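Local coordinates for iodotyrosine deiodinase (Thermotoga neapolitana, PDB 6TYK), which removes iodine, bromine or chlorine from halotyrosines such as 3-iodo-L-tyrosine, using a bound flavin mononucleotide as cofactor, at residues Glu68-Phe71 with Tyr72-Arg76; Glu52-Lys55 with Leu56-Gln59. All blocks are in the same frame, centred on the assembly; numbering follows the deposited sequence.

Contact 1 of 2, residues Glu68-Phe71 with Tyr72-Arg76. With IYR (3-iodo-tyrosine), chain D.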
ATOM      1  N   GLU A  68      -0.424 -18.120 -16.498  1.00 17.03           N
ATOM      2  CA  GLU A  68      -0.314 -18.905 -15.270  1.00 15.77           C
ATOM      3  C   GLU A  68       0.094 -20.339 -15.568  1.00 17.60           C
ATOM      4  O   GLU A  68       0.894 -20.922 -14.844  1.00 17.21           O
ATOM      5  CB  GLU A  68      -1.633 -18.902 -14.489  1.00 17.56           C
ATOM      6  CG  GLU A  68      -2.055 -17.547 -13.931  1.00 16.02           C
ATOM      7  CD  GLU A  68      -1.141 -17.029 -12.840  1.00 17.87           C
ATOM      8  OE1 GLU A  68      -0.069 -17.635 -12.595  1.00 19.10           O
ATOM      9  OE2 GLU A  68      -1.510 -16.008 -12.227  1.00 16.77           O
ATOM     10  N   LYS A  69      -0.451 -20.917 -16.630  1.00 18.14           N
ATOM     11  CA  LYS A  69      -0.143 -22.307 -16.936  1.00 18.42           C
ATOM     12  C   LYS A  69       1.352 -22.483 -17.158  1.00 19.10           C
ATOM     13  O   LYS A  69       1.962 -23.419 -16.652  1.00 19.48           O
ATOM     14  CB  LYS A  69      -0.918 -22.772 -18.160  1.00 19.49           C
ATOM     15  CG  LYS A  69      -0.898 -24.268 -18.333  1.00 19.26           C
ATOM     16  CD  LYS A  69      -1.894 -24.694 -19.386  1.00 22.16           C
ATOM     17  CE  LYS A  69      -1.924 -26.200 -19.522  1.00 24.19           C
ATOM     18  NZ  LYS A  69      -0.643 -26.692 -20.094  1.00 23.58           N
ATOM     19  N   THR A  70       1.938 -21.562 -17.909  1.00 19.25           N
ATOM     20  CA  THR A  70       3.365 -21.593 -18.184  1.00 20.09           C
ATOM     21  C   THR A  70       4.140 -21.368 -16.887  1.00 19.32           C
ATOM     22  O   THR A  70       5.137 -22.039 -16.609  1.00 20.00           O
ATOM     23  CB  THR A  70       3.734 -20.516 -19.212  1.00 23.31           C
ATOM     24  OG1 THR A  70       3.038 -20.777 -20.438  1.00 27.20           O
ATOM     25  CG2 THR A  70       5.226 -20.502 -19.473  1.00 24.18           C
ATOM     26  N   PHE A  71       3.659 -20.422 -16.087  1.00 18.76           N
ATOM     27  CA  PHE A  71       4.262 -20.134 -14.794  1.00 18.58           C
ATOM     28  C   PHE A  71       4.286 -21.374 -13.900  1.00 17.18           C
ATOM     29  O   PHE A  71       5.321 -21.715 -13.328  1.00 18.97           O
ATOM     30  CB  PHE A  71       3.512 -18.983 -14.117  1.00 19.88           C
ATOM     31  CG  PHE A  71       3.835 -18.813 -12.657  1.00 21.83           C
ATOM     32  CD1 PHE A  71       4.976 -18.141 -12.255  1.00 24.54           C
ATOM     33  CD2 PHE A  71       2.983 -19.312 -11.686  1.00 22.03           C
ATOM     34  CE1 PHE A  71       5.269 -17.984 -10.910  1.00 24.14           C
ATOM     35  CE2 PHE A  71       3.265 -19.148 -10.346  1.00 22.90           C
ATOM     36  CZ  PHE A  71       4.410 -18.484  -9.958  1.00 22.65           C
ATOM     37  N   TYR A  72       3.154 -22.060 -13.790  1.00 18.19           N
ATOM     38  CA  TYR A  72       3.073 -23.255 -12.951  1.00 17.98           C
ATOM     39  C   TYR A  72       3.968 -24.394 -13.442  1.00 21.48           C
ATOM     40  O   TYR A  72       4.441 -25.203 -12.648  1.00 23.34           O
ATOM     41  CB  TYR A  72       1.618 -23.714 -12.790  1.00 19.13           C
ATOM     42  CG  TYR A  72       0.922 -22.994 -11.661  1.00 18.53           C
ATOM     43  CD1 TYR A  72       0.304 -21.772 -11.863  1.00 17.91           C
ATOM     44  CD2 TYR A  72       0.928 -23.521 -10.381  1.00 19.18           C
ATOM     45  CE1 TYR A  72      -0.313 -21.111 -10.826  1.00 17.23           C
ATOM     46  CE2 TYR A  72       0.317 -22.872  -9.343  1.00 18.38           C
ATOM     47  CZ  TYR A  72      -0.302 -21.665  -9.568  1.00 16.81           C
ATOM     48  OH  TYR A  72      -0.910 -21.012  -8.524  1.00 18.09           O
ATOM     49  N   GLU A  73       4.211 -24.435 -14.747  1.00 24.01           N
ATOM     50  CA  GLU A  73       5.107 -25.434 -15.328  1.00 27.83           C
ATOM     51  C   GLU A  73       6.580 -25.131 -15.053  1.00 28.95           C
ATOM     52  O   GLU A  73       7.424 -26.025 -15.119  1.00 30.72           O
ATOM     53  CB  GLU A  73       4.869 -25.540 -16.837  1.00 29.77           C
ATOM     54  CG  GLU A  73       3.485 -26.051 -17.204  1.00 34.52           C
ATOM     55  CD  GLU A  73       3.178 -25.906 -18.683  1.00 38.47           C
ATOM     56  OE1 GLU A  73       3.991 -25.287 -19.402  1.00 40.26           O
ATOM     57  OE2 GLU A  73       2.121 -26.408 -19.123  1.00 38.78           O
ATOM     58  N   ASN A  74       6.886 -23.877 -14.740  1.00 29.78           N
ATOM     59  CA  ASN A  74       8.277 -23.443 -14.609  1.00 29.53           C
ATOM     60  C   ASN A  74       8.687 -22.980 -13.214  1.00 29.71           C
ATOM     61  O   ASN A  74       9.875 -22.987 -12.883  1.00 32.71           O
ATOM     62  CB  ASN A  74       8.578 -22.336 -15.620  1.00 33.03           C
ATOM     63  CG  ASN A  74       8.550 -22.834 -17.047  1.00 36.69           C
ATOM     64  OD1 ASN A  74       9.068 -23.909 -17.349  1.00 39.91           O
ATOM     65  ND2 ASN A  74       7.940 -22.059 -17.934  1.00 37.51           N
ATOM     66  N   VAL A  75       7.717 -22.579 -12.400  1.00 28.57           N
ATOM     67  CA  VAL A  75       8.025 -22.027 -11.085  1.00 26.79           C
ATOM     68  C   VAL A  75       8.744 -23.052 -10.210  1.00 27.53           C
ATOM     69  O   VAL A  75       8.443 -24.243 -10.249  1.00 25.44           O
ATOM     70  CB  VAL A  75       6.763 -21.498 -10.359  1.00 25.98           C
ATOM     71  CG1 VAL A  75       5.842 -22.644  -9.980  1.00 25.71           C
ATOM     72  CG2 VAL A  75       7.159 -20.686  -9.123  1.00 26.19           C
ATOM     73  N   ARG A  76       9.707 -22.571  -9.436  1.00 28.07           N
ATOM     74  CA  ARG A  76      10.458 -23.418  -8.519  1.00 30.81           C
ATOM     75  C   ARG A  76      10.655 -22.674  -7.203  1.00 32.80           C
ATOM     76  O   ARG A  76      10.209 -21.534  -7.057  1.00 35.75           O
ATOM     77  CB  ARG A  76      11.799 -23.830  -9.143  1.00 31.79           C
ATOM     78  CG  ARG A  76      11.646 -24.881 -10.245  1.00 35.65           C
ATOM     79  CD  ARG A  76      12.874 -24.998 -11.140  1.00 42.77           C
ATOM     80  NE  ARG A  76      12.685 -26.020 -12.172  1.00 48.06           N
ATOM     81  CZ  ARG A  76      13.261 -25.998 -13.371  1.00 51.92           C
ATOM     82  NH1 ARG A  76      14.069 -25.002 -13.708  1.00 53.86           N
ATOM     83  NH2 ARG A  76      13.026 -26.974 -14.239  1.00 52.94           N
TER
HETATM   84  N   IYR D 302      -0.404 -15.610  -9.634  1.00 14.81           N
HETATM   85  CA  IYR D 302      -0.359 -17.019  -9.343  1.00 14.93           C
HETATM   86  CB  IYR D 302       0.562 -17.453  -8.189  1.00 14.20           C
HETATM   87  CC  IYR D 302       0.388 -16.725  -6.901  1.00 13.58           C
HETATM   88  CD  IYR D 302       1.275 -15.699  -6.575  1.00 13.17           C
HETATM   89  CE  IYR D 302       1.186 -14.997  -5.373  1.00 13.78           C
HETATM   90  IE  IYR D 302       2.495 -13.506  -5.016  1.00 20.46           I
HETATM   91  CF  IYR D 302       0.187 -15.352  -4.462  1.00 12.10           C
HETATM   92  OF  IYR D 302       0.029 -14.725  -3.260  1.00 12.57           O
HETATM   93  CG  IYR D 302      -0.726 -16.377  -4.771  1.00 13.34           C
HETATM   94  CH  IYR D 302      -0.612 -17.065  -5.975  1.00 13.24           C
HETATM   95  C   IYR D 302      -1.735 -17.586  -9.041  1.00 16.02           C
HETATM   96  O   IYR D 302      -2.061 -18.765  -8.906  1.00 17.41           O
HETATM   97  OXT IYR D 302      -2.707 -16.650  -8.911  1.00 14.99           O
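The backbone runs as the last two turns of helix 54-74: Y72 N donates to E68 O (2.7 Å, N-H...O 166°), and F71 O accepts from both N74 N and V75 N, the chain leaving helical geometry at V75. E68 and Y72, one turn apart, both reach the bound 3-iodo-tyrosine. E68 OE2 accepts from the amino N of the ligand at 2.8 Å and is also hydrogen-bonded to Y138; Y72 OH donates to the ligand O at 2.6 Å. From this helix the ligand's amino group thus meets an acceptor and its carboxylate a donor; both residues bind iodotyrosine, and K92 of the same chain, through NZ, and M41 of the second subunit, through its backbone N, add further hydrogen bonds. F71 turns its edge to the face of Y72, a T-shaped pair with planes at 89° and centroids 5.3 Å apart. CG anti to the backbone N (chi1 166°) carries the F71 ring so that its CD2-CE2 edge meets that face, CD2 lying 3.6 Å from Y72 CD1. V75 CB sits over one face of the F71 ring, 4.0 Å from that ring's centroid, in a CH-pi contact. On the outer side, K69 NZ meets E73 OE2 in a salt bridge of 2.9 Å. Helix 77-85 packs against this helix end, with L79 and L83 touching F71, L83 also touching Y72, and K80 touching V75.

Contact 2 of 2, residues Glu52-Lys55 with Leu56-Gln59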
ATOM      1  N   GLU A  52     -16.574  -5.243 -16.580  1.00 13.30           N
ATOM      2  CA  GLU A  52     -17.755  -6.054 -16.314  1.00 14.31           C
ATOM      3  C   GLU A  52     -18.202  -6.866 -17.515  1.00 14.96           C
ATOM      4  O   GLU A  52     -18.917  -7.841 -17.356  1.00 15.50           O
ATOM      5  CB  GLU A  52     -18.917  -5.174 -15.875  1.00 14.96           C
ATOM      6  CG  GLU A  52     -18.704  -4.515 -14.531  1.00 15.46           C
ATOM      7  CD  GLU A  52     -19.762  -3.487 -14.254  1.00 15.35           C
ATOM      8  OE1 GLU A  52     -20.897  -3.874 -13.900  1.00 17.58           O
ATOM      9  OE2 GLU A  52     -19.461  -2.289 -14.417  1.00 17.72           O
ATOM     10  N   ASP A  53     -17.807  -6.449 -18.712  1.00 13.14           N
ATOM     11  CA  ASP A  53     -18.269  -7.095 -19.935  1.00 15.26           C
ATOM     12  C   ASP A  53     -17.838  -8.556 -19.949  1.00 15.37           C
ATOM     13  O   ASP A  53     -16.664  -8.858 -19.741  1.00 14.72           O
ATOM     14  CB  ASP A  53     -17.713  -6.370 -21.156  1.00 18.28           C
ATOM     15  CG  ASP A  53     -18.119  -7.027 -22.451  1.00 21.11           C
ATOM     16  OD1 ASP A  53     -19.253  -6.781 -22.917  1.00 25.67           O
ATOM     17  OD2 ASP A  53     -17.308  -7.794 -23.008  1.00 22.38           O
ATOM     18  N   GLU A  54     -18.783  -9.460 -20.188  1.00 16.05           N
ATOM     19  CA  GLU A  54     -18.474 -10.881 -20.070  1.00 16.78           C
ATOM     20  C   GLU A  54     -17.433 -11.338 -21.085  1.00 15.04           C
ATOM     21  O   GLU A  54     -16.545 -12.111 -20.744  1.00 15.64           O
ATOM     22  CB  GLU A  54     -19.732 -11.761 -20.140  1.00 22.14           C
ATOM     23  CG  GLU A  54     -20.619 -11.704 -18.895  1.00 26.43           C
ATOM     24  CD  GLU A  54     -19.912 -12.121 -17.604  1.00 29.77           C
ATOM     25  OE1 GLU A  54     -18.974 -12.951 -17.639  1.00 28.63           O
ATOM     26  OE2 GLU A  54     -20.306 -11.610 -16.537  1.00 32.29           O
ATOM     27  N   LYS A  55     -17.527 -10.867 -22.324  1.00 16.48           N
ATOM     28  CA  LYS A  55     -16.541 -11.242 -23.330  1.00 16.27           C
ATOM     29  C   LYS A  55     -15.148 -10.757 -22.930  1.00 16.05           C
ATOM     30  O   LYS A  55     -14.164 -11.474 -23.060  1.00 16.44           O
ATOM     31  CB  LYS A  55     -16.926 -10.681 -24.701  1.00 20.36           C
ATOM     32  CG  LYS A  55     -15.836 -10.828 -25.745  1.00 29.11           C
ATOM     33  CD  LYS A  55     -16.193 -10.087 -27.023  1.00 35.17           C
ATOM     34  CE  LYS A  55     -15.121 -10.266 -28.083  1.00 40.42           C
ATOM     35  NZ  LYS A  55     -14.967 -11.694 -28.479  1.00 43.38           N
ATOM     36  N   LEU A  56     -15.064  -9.526 -22.445  1.00 16.47           N
ATOM     37  CA  LEU A  56     -13.775  -8.977 -22.045  1.00 15.56           C
ATOM     38  C   LEU A  56     -13.205  -9.710 -20.831  1.00 14.82           C
ATOM     39  O   LEU A  56     -12.011  -9.993 -20.786  1.00 14.53           O
ATOM     40  CB  LEU A  56     -13.893  -7.480 -21.773  1.00 15.77           C
ATOM     41  CG  LEU A  56     -12.619  -6.780 -21.325  1.00 15.95           C
ATOM     42  CD1 LEU A  56     -11.515  -6.978 -22.343  1.00 17.35           C
ATOM     43  CD2 LEU A  56     -12.935  -5.299 -21.151  1.00 16.73           C
ATOM     44  N   LYS A  57     -14.053 -10.026 -19.855  1.00 13.26           N
ATOM     45  CA  LYS A  57     -13.593 -10.802 -18.707  1.00 13.51           C
ATOM     46  C   LYS A  57     -13.040 -12.127 -19.178  1.00 14.66           C
ATOM     47  O   LYS A  57     -12.034 -12.595 -18.669  1.00 13.96           O
ATOM     48  CB  LYS A  57     -14.718 -11.045 -17.685  1.00 13.97           C
ATOM     49  CG  LYS A  57     -15.173  -9.783 -16.969  1.00 17.04           C
ATOM     50  CD  LYS A  57     -16.011 -10.064 -15.729  1.00 21.56           C
ATOM     51  CE  LYS A  57     -16.930 -11.239 -15.901  1.00 22.75           C
ATOM     52  NZ  LYS A  57     -17.904 -11.328 -14.783  1.00 18.73           N
ATOM     53  N   GLY A  58     -13.702 -12.724 -20.164  1.00 13.82           N
ATOM     54  CA  GLY A  58     -13.255 -13.994 -20.696  1.00 14.69           C
ATOM     55  C   GLY A  58     -11.891 -13.881 -21.349  1.00 14.38           C
ATOM     56  O   GLY A  58     -11.037 -14.756 -21.173  1.00 15.73           O
ATOM     57  N   GLN A  59     -11.679 -12.811 -22.108  1.00 14.72           N
ATOM     58  CA  GLN A  59     -10.385 -12.585 -22.742  1.00 16.11           C
ATOM     59  C   GLN A  59      -9.301 -12.408 -21.691  1.00 13.78           C
ATOM     60  O   GLN A  59      -8.217 -12.986 -21.797  1.00 14.48           O
ATOM     61  CB  GLN A  59     -10.433 -11.366 -23.661  1.00 18.06           C
ATOM     62  CG  GLN A  59     -11.339 -11.525 -24.870  1.00 19.82           C
ATOM     63  CD  GLN A  59     -11.492 -10.229 -25.640  1.00 23.33           C
ATOM     64  OE1 GLN A  59     -11.750  -9.174 -25.062  1.00 26.53           O
ATOM     65  NE2 GLN A  59     -11.328 -10.301 -26.953  1.00 27.93           N
TER
HETATM   66  O   HOH W   1     -19.607  -8.966 -14.860  1.00 17.68           O
HETATM   67  O   HOH W   2     -12.092 -12.656 -29.178  1.00 47.34           O
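E54 and K57 lie side by side and point the same way, bringing K57 NZ to 3.0 Å from E54 OE2 in a salt bridge. The ammonium comes from the syn side of the carboxylate but 32° out of its plane, and K57 CE also lies 3.2 Å from E54 OE1, which places the end of the lysine across the carboxylate. Bends in both chains, at chi2 of E54 (-59°) and at chi3 of K57, bring the ends together. K57 NZ has more acceptors around it than its three protons can fully serve: E54 OE2, water 1, which also lies 2.8 Å from E52 O, and the carbonyl oxygens of A98 and K96 must share them. Without the long amine, as with an alanine at K57, E54 would probably lose its charge partner and those two carbonyls a donor. D53 and L56 instead cross at about a right angle. D53 is the N-cap of helix 54-74: with its CG anti to the backbone N (chi1 178°), OD2 lies 2.9 Å from L56 N, which approaches it from the anti side of the carboxylate, while D53 O accepts from K57 N and opens the regular helical bonding. K55 and Q59 cross obliquely; water 2 accepts from K55 NZ at 3.1 Å and, weakly, from Q59 NE2. This helix start follows strand 46-51, whose V51 touches both L56 and K57, and lies against strand 100-107 through L101 on K57 and Y100 on E52, while N184 of the second subunit accepts from E52 N and D53 N.

The contacts cover the two ends of helix 54-74, each with two flanking residues, and come in series along the chain: contact 2 takes in its N-terminal start and contact 1 its C-terminal end. Their centres are 24 Å apart and their nearest atoms about 11 Å apart, so they do not touch and are joined through the helix between them. At its start the helix follows strand 46-51, an outermost strand of the four-stranded antiparallel sheet within this chain, and meets the second subunit; its far end faces helix 77-85 and the substrate, which M41 of the second subunit also holds. One helix of this nitroreductase-family fold therefore spans from the sheet edge to the halotyrosine pocket, with the second subunit involved at both ends.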